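Local coordinates for protein transcriptional regulator, HTH_3 family (Vibrio cholerae, PDB 1Y9Q) that probably binds DNA as a transcription factor and holds a zinc ion in its cupin domain, with D-methionine bound beside it, at residues A13-L16 and K17-K21; H146-Q149 and Q150-I154; L41-I44 and E45-E48. All coordinates share one frame; numbering follows the deposited sequence.

In the fold
Contacts 1 and 3 belong to the probable DNA-binding domain, which is helical, and contact 2 belongs to the cupin domain, on the opposite side of the chain's centre. Contact 1 is a run of regular helix within helix 5-22. Contact 3 is the C-terminal end of helix 38-45. Both are partly buried, and they touch through the Arg20-Glu45 salt bridge and the packing of Ala13 on the end of helix 38-45. Contact 2 lies mostly at the surface, its centre about 37 Å from that of contact 1. It is a tight turn between two strands. Contact 1 rests on regular helical bonds, contact 3 on a helix-ending bond pattern with a salt bridge, and contact 2 on a turn bond, a carboxylate and apolar side chains.

Contact 1 (A13-L16 and K17-K21); sequences ANQL and KNLRK
In the long N-terminal helix 5-22, Gln15 reaches forward along the helix surface to Asn18 and Leu19. Its CG stands anti to the backbone N (chi1 -174°) and the chain then bends at chi2, which brings the amide against these two side chains. Gln15 OE1 lies 3.7 Å from Asn18 CB. Gln15 NE2 lies 3.7 Å from Leu19 CD2. The amide planes of Gln15 and Asn18 are 32° apart. NE2 donates a hydrogen bond to the backbone O of Ala69, so the Gln15 amide ties the helix to a later loop.

This helix is the first of the helix-turn-helix domain, and its inner side meets helices 27-34, 38-45 and 53-63. Leu16 faces Ile44, Ile59 and Leu63 there. Arg20 forms a salt bridge with Glu45 through NE and also bonds Leu25 O through NH1.

Underneath runs the i to i+4 ladder of an alpha-helix. Leu19 N bonds Gln15 O at 2.8 Å and almost straight, with an N-H...O angle of 176°. Arg20 N bonds Leu16 O at 2.9 Å. Asn18 N meets Asn14 O at 3.1 Å, and Lys17 N meets Ala13 O at 3.2 Å. Leu19 CG also lies 3.3 Å from Gln15 O, the acceptor of its own backbone N-H.

Contact 2 (H146-Q149 and Q150-I154); sequences HELQ and QGEHI
The imidazole of His146 meets Ile154 obliquely: its CD2 lies 4.2 Å from Ile154 CD1, and the two side chains cross at about a right angle. The ring also stacks with Phe141, and its ND1 bonds Val139 O, which fixes its rotation. The second flat group is the carboxylate of Glu152. It lies alongside the side chain of Gln149, pointing the same way, with the amide and carboxylate planes 66° apart.

Gln149 and Glu152 are the ends of a type II beta turn in the cupin domain, and His146 and Ile154 lie on the strands it joins. The turn passes the chain from strand 144-148 of the four-stranded sheet to strand 153-157 of the five-stranded sheet, each outermost in its sheet within this chain. Glu152 N closes it with a 2.9 Å bond to Gln149 O. Gly151 takes the third position with positive phi, a conformation that brings the CB position against the preceding carbonyl O. Gly151 and Glu152 are also tied by backbone bonds to Val132, and Gln150 NE2 bonds Leu133 O.

Beneath the turn the contact is apolar. Leu148 CD1 touches Ile154 CG2 at 3.8 Å. Leu148 is buried and also rests on Ile130, Val132 and Val139, so it packs between strands of both sheets. The side chain of Ile154 is about 11 Å from the zinc ion, so this is not the metal site itself.

Glu152 reaches back to the start of the turn, its CG beside its own backbone N (chi1 -57°) and the chain extended beyond. Its OE1 accepts the N-H of Gln149 at 2.7 Å. The donor comes on the anti side of the carboxylate, 32° out of its plane.

Contact 3 (L41-I44 and E45-E48); sequences LGQI and ERGE
Gln43 O is gripped by two N-H groups at the end of helix 38-45. Glu48 N bonds it at 2.8 Å, and Arg46 N adds a weak bond at 3.2 Å, shared with a similarly weak one to Gly42 O. This is a Schellman motif. Its second bond runs from Gly47 N to Ile44 O at 3.0 Å, with the donor standing above the carbonyl plane. Gly47 has positive phi (75°) and turns the chain out of the helix, toward the loop before helix 53-63. Helix 38-45 is probably the recognition helix, as in other helix-turn-helix proteins.

The side chain of Arg46 folds back along the last turn. One face of its guanidinium lies over Gly42 O, near the rim of the group, and Arg46 NH2 comes within 3.9 Å of Gln43 CG. Gly42 has no side chain, and Arg46 NH1 comes close to its backbone. On the inner side of the helix Ile44 packs on Ile12, Leu16 and Ile59, while Glu45 forms a salt bridge with Arg20. Arg46 also forms a salt bridge with Glu48, two residues on. Arg46 NE reaches Glu48 OE2 at 2.6 Å. OE2 lies nearly in the guanidinium plane, while NE stands above the carboxylate plane, 48° out of it.

Contact 1 (A13-L16 and K17-K21)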
ATOM      1  N   ALA A  13      18.889 -14.984   3.191  1.00 13.90           N
ATOM      2  CA  ALA A  13      20.137 -14.274   2.938  1.00 13.01           C
ATOM      3  C   ALA A  13      20.947 -14.949   1.836  1.00 13.31           C
ATOM      4  O   ALA A  13      21.335 -14.311   0.845  1.00 11.61           O
ATOM      5  CB  ALA A  13      20.967 -14.202   4.229  1.00 13.96           C
ATOM      6  N   ASN A  14      21.198 -16.244   2.006  1.00 12.98           N
ATOM      7  CA  ASN A  14      21.982 -16.983   1.028  1.00 13.62           C
ATOM      8  C   ASN A  14      21.347 -17.088  -0.361  1.00 13.62           C
ATOM      9  O   ASN A  14      22.029 -16.898  -1.367  1.00 14.33           O
ATOM     10  CB  ASN A  14      22.310 -18.387   1.553  1.00 14.94           C
ATOM     11  CG  ASN A  14      23.163 -18.355   2.822  1.00 18.18           C
ATOM     12  OD1 ASN A  14      23.948 -17.428   3.033  1.00 19.03           O
ATOM     13  ND2 ASN A  14      23.020 -19.378   3.661  1.00 19.09           N
ATOM     14  N   GLN A  15      20.054 -17.386  -0.433  1.00 13.27           N
ATOM     15  CA  GLN A  15      19.416 -17.512  -1.747  1.00 12.66           C
ATOM     16  C   GLN A  15      19.253 -16.163  -2.445  1.00 12.84           C
ATOM     17  O   GLN A  15      19.391 -16.080  -3.664  1.00 11.63           O
ATOM     18  CB  GLN A  15      18.062 -18.217  -1.634  1.00 13.23           C
ATOM     19  CG  GLN A  15      17.380 -18.517  -2.992  1.00 13.30           C
ATOM     20  CD  GLN A  15      18.239 -19.347  -3.947  1.00 14.02           C
ATOM     21  OE1 GLN A  15      19.314 -19.833  -3.586  1.00 13.98           O
ATOM     22  NE2 GLN A  15      17.759 -19.513  -5.176  1.00 13.07           N
ATOM     23  N   LEU A  16      18.986 -15.106  -1.681  1.00 11.63           N
ATOM     24  CA  LEU A  16      18.848 -13.780  -2.281  1.00 12.38           C
ATOM     25  C   LEU A  16      20.150 -13.413  -2.970  1.00 13.05           C
ATOM     26  O   LEU A  16      20.154 -12.903  -4.088  1.00 12.50           O
ATOM     27  CB  LEU A  16      18.532 -12.722  -1.224  1.00 13.59           C
ATOM     28  CG  LEU A  16      18.658 -11.266  -1.705  1.00 14.28           C
ATOM     29  CD1 LEU A  16      17.822 -11.052  -2.968  1.00 15.08           C
ATOM     30  CD2 LEU A  16      18.219 -10.310  -0.595  1.00 14.95           C
ATOM     31  N   LYS A  17      21.256 -13.677  -2.290  1.00 12.66           N
ATOM     32  CA  LYS A  17      22.571 -13.382  -2.842  1.00 14.86           C
ATOM     33  C   LYS A  17      22.783 -14.199  -4.116  1.00 11.99           C
ATOM     34  O   LYS A  17      23.255 -13.679  -5.122  1.00 13.40           O
ATOM     35  CB  LYS A  17      23.656 -13.714  -1.813  1.00 16.44           C
ATOM     36  CG  LYS A  17      25.038 -13.197  -2.177  1.00 21.75           C
ATOM     37  CD  LYS A  17      26.050 -13.555  -1.096  1.00 27.63           C
ATOM     38  CE  LYS A  17      27.439 -13.038  -1.440  1.00 32.42           C
ATOM     39  NZ  LYS A  17      28.412 -13.332  -0.346  1.00 35.32           N
ATOM     40  N   ASN A  18      22.422 -15.479  -4.073  1.00 13.63           N
ATOM     41  CA  ASN A  18      22.583 -16.339  -5.241  1.00 12.72           C
ATOM     42  C   ASN A  18      21.764 -15.785  -6.405  1.00 13.23           C
ATOM     43  O   ASN A  18      22.279 -15.607  -7.508  1.00 14.17           O
ATOM     44  CB  ASN A  18      22.125 -17.763  -4.930  1.00 11.88           C
ATOM     45  CG  ASN A  18      22.569 -18.755  -5.983  1.00 13.93           C
ATOM     46  OD1 ASN A  18      22.325 -18.562  -7.181  1.00 12.48           O
ATOM     47  ND2 ASN A  18      23.220 -19.829  -5.544  1.00 13.11           N
ATOM     48  N   LEU A  19      20.485 -15.511  -6.155  1.00 11.91           N
ATOM     49  CA  LEU A  19      19.613 -14.970  -7.194  1.00 12.64           C
ATOM     50  C   LEU A  19      20.194 -13.684  -7.774  1.00 10.96           C
ATOM     51  O   LEU A  19      20.228 -13.508  -8.998  1.00 12.62           O
ATOM     52  CB  LEU A  19      18.208 -14.702  -6.632  1.00 10.32           C
ATOM     53  CG  LEU A  19      17.375 -15.932  -6.244  1.00 10.81           C
ATOM     54  CD1 LEU A  19      16.078 -15.494  -5.565  1.00 11.00           C
ATOM     55  CD2 LEU A  19      17.073 -16.756  -7.501  1.00 11.30           C
ATOM     56  N   ARG A  20      20.667 -12.796  -6.903  1.00 12.09           N
ATOM     57  CA  ARG A  20      21.236 -11.522  -7.349  1.00 12.57           C
ATOM     58  C   ARG A  20      22.508 -11.725  -8.168  1.00 12.36           C
ATOM     59  O   ARG A  20      22.635 -11.202  -9.274  1.00 13.35           O
ATOM     60  CB  ARG A  20      21.548 -10.617  -6.147  1.00 11.03           C
ATOM     61  CG  ARG A  20      22.153  -9.270  -6.541  1.00 12.83           C
ATOM     62  CD  ARG A  20      22.315  -8.334  -5.356  1.00 15.01           C
ATOM     63  NE  ARG A  20      23.316  -8.798  -4.392  1.00 17.36           N
ATOM     64  CZ  ARG A  20      24.631  -8.705  -4.563  1.00 18.66           C
ATOM     65  NH1 ARG A  20      25.127  -8.167  -5.668  1.00 19.44           N
ATOM     66  NH2 ARG A  20      25.454  -9.139  -3.617  1.00 19.89           N
ATOM     67  N   LYS A  21      23.444 -12.484  -7.609  1.00 15.13           N
ATOM     68  CA  LYS A  21      24.719 -12.767  -8.263  1.00 15.69           C
ATOM     69  C   LYS A  21      24.529 -13.512  -9.580  1.00 16.37           C
ATOM     70  O   LYS A  21      25.245 -13.257 -10.551  1.00 16.64           O
ATOM     71  CB  LYS A  21      25.609 -13.596  -7.336  1.00 19.06           C
ATOM     72  CG  LYS A  21      26.108 -12.859  -6.097  1.00 23.25           C
ATOM     73  CD  LYS A  21      27.212 -11.874  -6.440  1.00 29.24           C
ATOM     74  CE  LYS A  21      27.902 -11.365  -5.178  1.00 31.76           C
ATOM     75  NZ  LYS A  21      28.960 -10.357  -5.484  1.00 36.05           N
TER

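Contact 2 (H146-Q149 and Q150-I154)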
ATOM      1  N   HIS A 146     -12.763  -5.071  -1.952  1.00 22.66           N
ATOM      2  CA  HIS A 146     -13.822  -5.938  -2.447  1.00 22.98           C
ATOM      3  C   HIS A 146     -14.035  -6.996  -1.367  1.00 23.47           C
ATOM      4  O   HIS A 146     -13.113  -7.737  -1.038  1.00 23.39           O
ATOM      5  CB  HIS A 146     -13.402  -6.600  -3.766  1.00 21.16           C
ATOM      6  CG  HIS A 146     -12.936  -5.629  -4.807  1.00 21.36           C
ATOM      7  ND1 HIS A 146     -11.741  -4.948  -4.706  1.00 19.62           N
ATOM      8  CD2 HIS A 146     -13.519  -5.196  -5.949  1.00 21.76           C
ATOM      9  CE1 HIS A 146     -11.609  -4.137  -5.740  1.00 20.77           C
ATOM     10  NE2 HIS A 146     -12.674  -4.268  -6.511  1.00 21.59           N
ATOM     11  N   GLU A 147     -15.240  -7.048  -0.804  1.00 23.99           N
ATOM     12  CA  GLU A 147     -15.543  -8.014   0.253  1.00 23.87           C
ATOM     13  C   GLU A 147     -15.944  -9.357  -0.344  1.00 22.40           C
ATOM     14  O   GLU A 147     -16.733  -9.422  -1.288  1.00 20.65           O
ATOM     15  CB  GLU A 147     -16.662  -7.482   1.158  1.00 27.69           C
ATOM     16  CG  GLU A 147     -16.417  -7.743   2.641  1.00 36.11           C
ATOM     17  CD  GLU A 147     -17.416  -7.038   3.558  1.00 40.38           C
ATOM     18  OE1 GLU A 147     -18.001  -6.004   3.152  1.00 44.94           O
ATOM     19  OE2 GLU A 147     -17.598  -7.515   4.700  1.00 42.47           O
ATOM     20  N   LEU A 148     -15.388 -10.425   0.217  1.00 21.45           N
ATOM     21  CA  LEU A 148     -15.652 -11.775  -0.256  1.00 21.56           C
ATOM     22  C   LEU A 148     -15.988 -12.719   0.892  1.00 21.47           C
ATOM     23  O   LEU A 148     -15.242 -12.812   1.865  1.00 23.29           O
ATOM     24  CB  LEU A 148     -14.422 -12.318  -0.987  1.00 19.49           C
ATOM     25  CG  LEU A 148     -13.863 -11.508  -2.154  1.00 19.33           C
ATOM     26  CD1 LEU A 148     -12.524 -12.102  -2.579  1.00 19.06           C
ATOM     27  CD2 LEU A 148     -14.852 -11.516  -3.300  1.00 18.78           C
ATOM     28  N   GLN A 149     -17.105 -13.425   0.764  1.00 21.43           N
ATOM     29  CA  GLN A 149     -17.524 -14.380   1.783  1.00 22.07           C
ATOM     30  C   GLN A 149     -17.063 -15.770   1.359  1.00 20.54           C
ATOM     31  O   GLN A 149     -16.545 -15.947   0.251  1.00 18.20           O
ATOM     32  CB  GLN A 149     -19.043 -14.377   1.919  1.00 24.10           C
ATOM     33  CG  GLN A 149     -19.633 -13.021   2.257  1.00 29.90           C
ATOM     34  CD  GLN A 149     -21.143 -13.061   2.305  1.00 31.55           C
ATOM     35  OE1 GLN A 149     -21.727 -13.828   3.068  1.00 32.61           O
ATOM     36  NE2 GLN A 149     -21.785 -12.237   1.484  1.00 33.84           N
ATOM     37  N   GLN A 150     -17.265 -16.750   2.233  1.00 19.84           N
ATOM     38  CA  GLN A 150     -16.873 -18.122   1.943  1.00 20.68           C
ATOM     39  C   GLN A 150     -17.417 -18.565   0.590  1.00 18.22           C
ATOM     40  O   GLN A 150     -18.592 -18.360   0.285  1.00 19.65           O
ATOM     41  CB  GLN A 150     -17.382 -19.076   3.034  1.00 21.11           C
ATOM     42  CG  GLN A 150     -17.053 -20.540   2.752  1.00 26.61           C
ATOM     43  CD  GLN A 150     -17.471 -21.482   3.870  1.00 28.63           C
ATOM     44  OE1 GLN A 150     -18.621 -21.481   4.301  1.00 30.87           O
ATOM     45  NE2 GLN A 150     -16.535 -22.302   4.332  1.00 30.58           N
ATOM     46  N   GLY A 151     -16.553 -19.164  -0.223  1.00 19.02           N
ATOM     47  CA  GLY A 151     -16.975 -19.635  -1.531  1.00 17.88           C
ATOM     48  C   GLY A 151     -16.866 -18.607  -2.642  1.00 17.25           C
ATOM     49  O   GLY A 151     -16.834 -18.967  -3.818  1.00 16.53           O
ATOM     50  N   GLU A 152     -16.813 -17.328  -2.285  1.00 17.52           N
ATOM     51  CA  GLU A 152     -16.713 -16.287  -3.296  1.00 16.16           C
ATOM     52  C   GLU A 152     -15.293 -16.234  -3.855  1.00 15.67           C
ATOM     53  O   GLU A 152     -14.339 -16.682  -3.214  1.00 14.96           O
ATOM     54  CB  GLU A 152     -17.146 -14.936  -2.715  1.00 19.44           C
ATOM     55  CG  GLU A 152     -18.567 -14.992  -2.141  1.00 24.32           C
ATOM     56  CD  GLU A 152     -19.217 -13.629  -1.999  1.00 25.86           C
ATOM     57  OE1 GLU A 152     -18.601 -12.731  -1.393  1.00 25.51           O
ATOM     58  OE2 GLU A 152     -20.353 -13.463  -2.493  1.00 30.26           O
ATOM     59  N   HIS A 153     -15.159 -15.689  -5.056  1.00 14.89           N
ATOM     60  CA  HIS A 153     -13.864 -15.640  -5.715  1.00 15.27           C
ATOM     61  C   HIS A 153     -13.734 -14.412  -6.590  1.00 15.63           C
ATOM     62  O   HIS A 153     -14.726 -13.777  -6.934  1.00 16.86           O
ATOM     63  CB  HIS A 153     -13.704 -16.894  -6.566  1.00 16.72           C
ATOM     64  CG  HIS A 153     -14.915 -17.209  -7.385  1.00 19.17           C
ATOM     65  ND1 HIS A 153     -15.243 -16.516  -8.532  1.00 21.67           N
ATOM     66  CD2 HIS A 153     -15.915 -18.102  -7.190  1.00 19.84           C
ATOM     67  CE1 HIS A 153     -16.390 -16.969  -9.006  1.00 22.31           C
ATOM     68  NE2 HIS A 153     -16.818 -17.932  -8.208  1.00 18.38           N
ATOM     69  N   ILE A 154     -12.502 -14.082  -6.950  1.00 13.77           N
ATOM     70  CA  ILE A 154     -12.253 -12.919  -7.789  1.00 13.38           C
ATOM     71  C   ILE A 154     -10.815 -12.980  -8.287  1.00 12.25           C
ATOM     72  O   ILE A 154      -9.982 -13.672  -7.701  1.00 11.76           O
ATOM     73  CB  ILE A 154     -12.456 -11.625  -6.959  1.00 14.40           C
ATOM     74  CG1 ILE A 154     -12.668 -10.419  -7.875  1.00 16.46           C
ATOM     75  CG2 ILE A 154     -11.249 -11.396  -6.055  1.00 14.37           C
ATOM     76  CD1 ILE A 154     -13.047  -9.155  -7.115  1.00 15.94           C
TER

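Contact 3 (L41-I44 and E45-E48)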
ATOM      1  N   LEU A  41      18.848  -4.271   1.725  1.00 16.14           N
ATOM      2  CA  LEU A  41      19.264  -5.431   0.937  1.00 15.96           C
ATOM      3  C   LEU A  41      20.585  -5.991   1.468  1.00 16.49           C
ATOM      4  O   LEU A  41      20.777  -7.206   1.529  1.00 16.49           O
ATOM      5  CB  LEU A  41      19.414  -5.050  -0.540  1.00 14.51           C
ATOM      6  CG  LEU A  41      18.123  -4.671  -1.282  1.00 12.36           C
ATOM      7  CD1 LEU A  41      18.459  -4.138  -2.667  1.00 12.89           C
ATOM      8  CD2 LEU A  41      17.216  -5.882  -1.393  1.00 13.39           C
ATOM      9  N   GLY A  42      21.493  -5.099   1.855  1.00 16.26           N
ATOM     10  CA  GLY A  42      22.770  -5.539   2.390  1.00 17.71           C
ATOM     11  C   GLY A  42      22.577  -6.276   3.705  1.00 18.11           C
ATOM     12  O   GLY A  42      23.182  -7.322   3.939  1.00 18.41           O
ATOM     13  N   GLN A  43      21.722  -5.727   4.564  1.00 18.29           N
ATOM     14  CA  GLN A  43      21.438  -6.334   5.862  1.00 18.49           C
ATOM     15  C   GLN A  43      20.798  -7.711   5.694  1.00 16.59           C
ATOM     16  O   GLN A  43      21.094  -8.638   6.446  1.00 17.82           O
ATOM     17  CB  GLN A  43      20.507  -5.436   6.678  1.00 21.28           C
ATOM     18  CG  GLN A  43      21.063  -4.039   6.950  1.00 26.97           C
ATOM     19  CD  GLN A  43      20.116  -3.172   7.764  1.00 30.23           C
ATOM     20  OE1 GLN A  43      18.953  -2.990   7.403  1.00 30.62           O
ATOM     21  NE2 GLN A  43      20.614  -2.623   8.867  1.00 33.70           N
ATOM     22  N   ILE A  44      19.910  -7.843   4.712  1.00 15.33           N
ATOM     23  CA  ILE A  44      19.250  -9.120   4.478  1.00 14.36           C
ATOM     24  C   ILE A  44      20.259 -10.179   4.049  1.00 13.96           C
ATOM     25  O   ILE A  44      20.244 -11.302   4.557  1.00 15.42           O
ATOM     26  CB  ILE A  44      18.153  -9.002   3.391  1.00 11.95           C
ATOM     27  CG1 ILE A  44      17.010  -8.120   3.903  1.00 13.07           C
ATOM     28  CG2 ILE A  44      17.626 -10.387   3.026  1.00 10.07           C
ATOM     29  CD1 ILE A  44      15.945  -7.801   2.854  1.00 13.79           C
ATOM     30  N   GLU A  45      21.133  -9.826   3.114  1.00 16.53           N
ATOM     31  CA  GLU A  45      22.128 -10.776   2.639  1.00 16.92           C
ATOM     32  C   GLU A  45      23.140 -11.145   3.724  1.00 17.92           C
ATOM     33  O   GLU A  45      23.765 -12.200   3.652  1.00 15.62           O
ATOM     34  CB  GLU A  45      22.863 -10.234   1.406  1.00 17.57           C
ATOM     35  CG  GLU A  45      21.971 -10.016   0.190  1.00 18.89           C
ATOM     36  CD  GLU A  45      22.762  -9.874  -1.109  1.00 20.50           C
ATOM     37  OE1 GLU A  45      23.968  -9.546  -1.047  1.00 19.41           O
ATOM     38  OE2 GLU A  45      22.173 -10.083  -2.193  1.00 19.85           O
ATOM     39  N   ARG A  46      23.302 -10.285   4.727  1.00 19.32           N
ATOM     40  CA  ARG A  46      24.237 -10.576   5.817  1.00 20.45           C
ATOM     41  C   ARG A  46      23.547 -11.290   6.976  1.00 22.06           C
ATOM     42  O   ARG A  46      24.190 -11.644   7.966  1.00 22.07           O
ATOM     43  CB  ARG A  46      24.888  -9.293   6.340  1.00 22.12           C
ATOM     44  CG  ARG A  46      25.944  -8.706   5.421  1.00 25.28           C
ATOM     45  CD  ARG A  46      26.806  -7.697   6.168  1.00 28.11           C
ATOM     46  NE  ARG A  46      26.037  -6.547   6.636  1.00 27.86           N
ATOM     47  CZ  ARG A  46      25.583  -5.581   5.844  1.00 30.22           C
ATOM     48  NH1 ARG A  46      25.824  -5.623   4.541  1.00 30.36           N
ATOM     49  NH2 ARG A  46      24.884  -4.576   6.354  1.00 30.77           N
ATOM     50  N   GLY A  47      22.240 -11.494   6.850  1.00 21.63           N
ATOM     51  CA  GLY A  47      21.490 -12.160   7.900  1.00 21.88           C
ATOM     52  C   GLY A  47      21.259 -11.269   9.107  1.00 23.55           C
ATOM     53  O   GLY A  47      21.081 -11.758  10.222  1.00 24.19           O
ATOM     54  N   GLU A  48      21.247  -9.961   8.885  1.00 24.36           N
ATOM     55  CA  GLU A  48      21.048  -9.007   9.971  1.00 27.62           C
ATOM     56  C   GLU A  48      19.605  -8.585  10.197  1.00 29.51           C
ATOM     57  O   GLU A  48      19.234  -8.208  11.311  1.00 31.96           O
ATOM     58  CB  GLU A  48      21.904  -7.768   9.733  1.00 28.02           C
ATOM     59  CG  GLU A  48      23.370  -7.983  10.032  1.00 31.05           C
ATOM     60  CD  GLU A  48      24.219  -6.800   9.632  1.00 31.91           C
ATOM     61  OE1 GLU A  48      23.778  -5.649   9.848  1.00 33.30           O
ATOM     62  OE2 GLU A  48      25.332  -7.023   9.111  1.00 32.05           O
TER